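Local coordinates for protein polymeric immunoglobulin receptor (Mus musculus, PDB 4NOF) that probably binds polymeric immunoglobulins (IgA and IgM) and carries them across epithelia into secretions, here represented by its second immunoglobulin-like domain, at residues 54-58 with 59-63. Numbering follows the deposited sequence.
Sequences EKVNP and SYIGR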
loop_
_atom_site.group_PDB
_atom_site.type_symbol
_atom_site.label_atom_id
_atom_site.label_comp_id
_atom_site.label_asym_id
_atom_site.label_seq_id
_atom_site.Cartn_x
_atom_site.Cartn_y
_atom_site.Cartn_z
ATOM N N GLU A 54 -4.103 12.431 5.023
ATOM C CA GLU A 54 -4.248 11.918 6.374
ATOM C C GLU A 54 -5.544 11.151 6.595
ATOM O O GLU A 54 -5.818 10.797 7.728
ATOM C CB GLU A 54 -4.068 13.009 7.438
ATOM C CG GLU A 54 -2.681 13.646 7.413
ATOM C CD GLU A 54 -1.610 12.737 8.003
ATOM O OE1 GLU A 54 -1.872 12.078 9.044
ATOM O OE2 GLU A 54 -0.491 12.690 7.444
ATOM N N LYS A 55 -6.281 10.855 5.522
ATOM C CA LYS A 55 -7.450 9.972 5.659
ATOM C C LYS A 55 -6.970 8.548 5.831
ATOM O O LYS A 55 -6.008 8.123 5.154
ATOM C CB LYS A 55 -8.365 10.068 4.442
ATOM C CG LYS A 55 -9.022 11.404 4.313
ATOM C CD LYS A 55 -10.149 11.405 3.281
ATOM C CE LYS A 55 -10.644 12.818 3.104
ATOM N NZ LYS A 55 -9.629 13.706 2.441
ATOM N N VAL A 56 -7.621 7.808 6.717
ATOM C CA VAL A 56 -7.246 6.439 7.021
ATOM C C VAL A 56 -8.497 5.595 7.244
ATOM O O VAL A 56 -9.476 6.048 7.835
ATOM C CB VAL A 56 -6.265 6.364 8.211
ATOM C CG1 VAL A 56 -6.893 6.889 9.485
ATOM C CG2 VAL A 56 -5.759 4.951 8.452
ATOM N N ASN A 57 -8.443 4.374 6.760
ATOM C CA ASN A 57 -9.524 3.380 6.993
ATOM C C ASN A 57 -9.581 3.067 8.469
ATOM O O ASN A 57 -8.568 2.780 9.083
ATOM C CB ASN A 57 -9.111 2.151 6.176
ATOM C CG ASN A 57 -10.117 1.002 6.205
ATOM O OD1 ASN A 57 -10.698 0.676 7.235
ATOM N ND2 ASN A 57 -10.246 0.329 5.070
ATOM N N PRO A 58 -10.794 3.086 9.099
ATOM C CA PRO A 58 -10.887 2.734 10.522
ATOM C C PRO A 58 -10.267 1.406 10.924
ATOM O O PRO A 58 -9.811 1.264 12.076
ATOM C CB PRO A 58 -12.428 2.648 10.781
ATOM C CG PRO A 58 -13.083 3.289 9.649
ATOM C CD PRO A 58 -12.093 3.441 8.491
ATOM N N SER A 59 -10.200 0.448 10.002
ATOM C CA SER A 59 -9.561 -0.835 10.283
ATOM C C SER A 59 -8.041 -0.775 10.391
ATOM O O SER A 59 -7.428 -1.729 10.895
ATOM C CB SER A 59 -9.963 -1.882 9.249
ATOM O OG SER A 59 -11.374 -2.111 9.310
ATOM N N TYR A 60 -7.441 0.340 9.986
ATOM C CA TYR A 60 -5.994 0.512 9.998
ATOM C C TYR A 60 -5.515 1.680 10.852
ATOM O O TYR A 60 -4.333 1.890 10.999
ATOM C CB TYR A 60 -5.487 0.720 8.583
ATOM C CG TYR A 60 -5.583 -0.461 7.658
ATOM C CD1 TYR A 60 -6.748 -0.709 6.941
ATOM C CD2 TYR A 60 -4.495 -1.306 7.448
ATOM C CE1 TYR A 60 -6.833 -1.767 6.033
ATOM C CE2 TYR A 60 -4.575 -2.367 6.544
ATOM C CZ TYR A 60 -5.746 -2.604 5.847
ATOM O OH TYR A 60 -5.866 -3.645 4.919
ATOM N N ILE A 61 -6.424 2.452 11.444
ATOM C CA ILE A 61 -5.956 3.619 12.179
ATOM C C ILE A 61 -5.100 3.165 13.366
ATOM O O ILE A 61 -5.355 2.117 13.987
ATOM C CB ILE A 61 -7.098 4.559 12.622
ATOM C CG1 ILE A 61 -6.499 5.891 13.092
ATOM C CG2 ILE A 61 -7.961 3.862 13.637
ATOM C CD1 ILE A 61 -7.455 7.038 13.269
ATOM N N GLY A 62 -4.031 3.908 13.591
ATOM C CA GLY A 62 -3.035 3.556 14.614
ATOM C C GLY A 62 -2.025 2.500 14.183
ATOM O O GLY A 62 -1.080 2.217 14.922
ATOM N N ARG A 63 -2.237 1.903 13.010
ATOM C CA ARG A 63 -1.376 0.824 12.485
ATOM C C ARG A 63 -0.716 1.161 11.172
ATOM O O ARG A 63 0.229 0.485 10.779
ATOM C CB ARG A 63 -2.165 -0.476 12.232
ATOM C CG ARG A 63 -2.970 -0.984 13.376
ATOM C CD ARG A 63 -3.442 -2.416 13.136
ATOM N NE ARG A 63 -4.431 -2.625 12.096
ATOM C CZ ARG A 63 -4.269 -3.451 11.049
ATOM N NH1 ARG A 63 -3.131 -4.102 10.890
ATOM N NH2 ARG A 63 -5.248 -3.626 10.161
HETATM O O HOH W 1 -13.055 -0.260 8.141
#
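Val56 and Ile61 meet across the base of a type I beta turn, coming from just before and just after Asn57-Pro58-Ser59-Tyr60, in the loop that carries a V-set immunoglobulin domain from strand 46-51 of one sheet to strand 64-67 of the other. The two aliphatic side chains cross at about a right angle, Val56 CG1 lying 3.8 Å from Ile61 CG1 and equally close to its CD1. The other branch, CG2, lies against the peptide that joins Tyr60 to Ile61, 4.0 Å from Ile61 N, with Tyr60 CB slightly farther off.

Asn57 accepts both hydrogen bonds that cross from one segment to the other. Its backbone O takes the closing bond of the turn from Tyr60 N (2.8 Å), the donor sitting above the carbonyl plane. With CG anti to the backbone N (chi1 -177°), the amide folds forward over the turn, and OD1 takes the N-H of Ser59 at 2.8 Å: an Asx turn superposed on the beta turn. A water donates to the same OD1 and is also hydrogen-bonded to Ser59 OG, while ND2 donates to Leu48 O on the neighbouring strand. Gripped at both ends, this buried amide has its rotation fixed. Asn57 CG lies at the Tyr60 ring edge, 3.8 Å from CD1, with the amide and ring planes 72° apart.

Pro58 supplies the first corner of the turn, and its O lies 3.6 Å from Ile61 CG2. Tyr60 OH is hydrogen-bonded to Tyr91 OH. A second turn, type II through Ile61 and Gly62, brings in Arg63, which makes with Asp87 the salt bridge familiar from V-set domains. The guanidinium also reaches back along the loop: Ser59 O lies in its plane, 3.0 Å from Arg63 NH2, and that same nitrogen sits above one face of the Tyr60 ring, offset toward the rim.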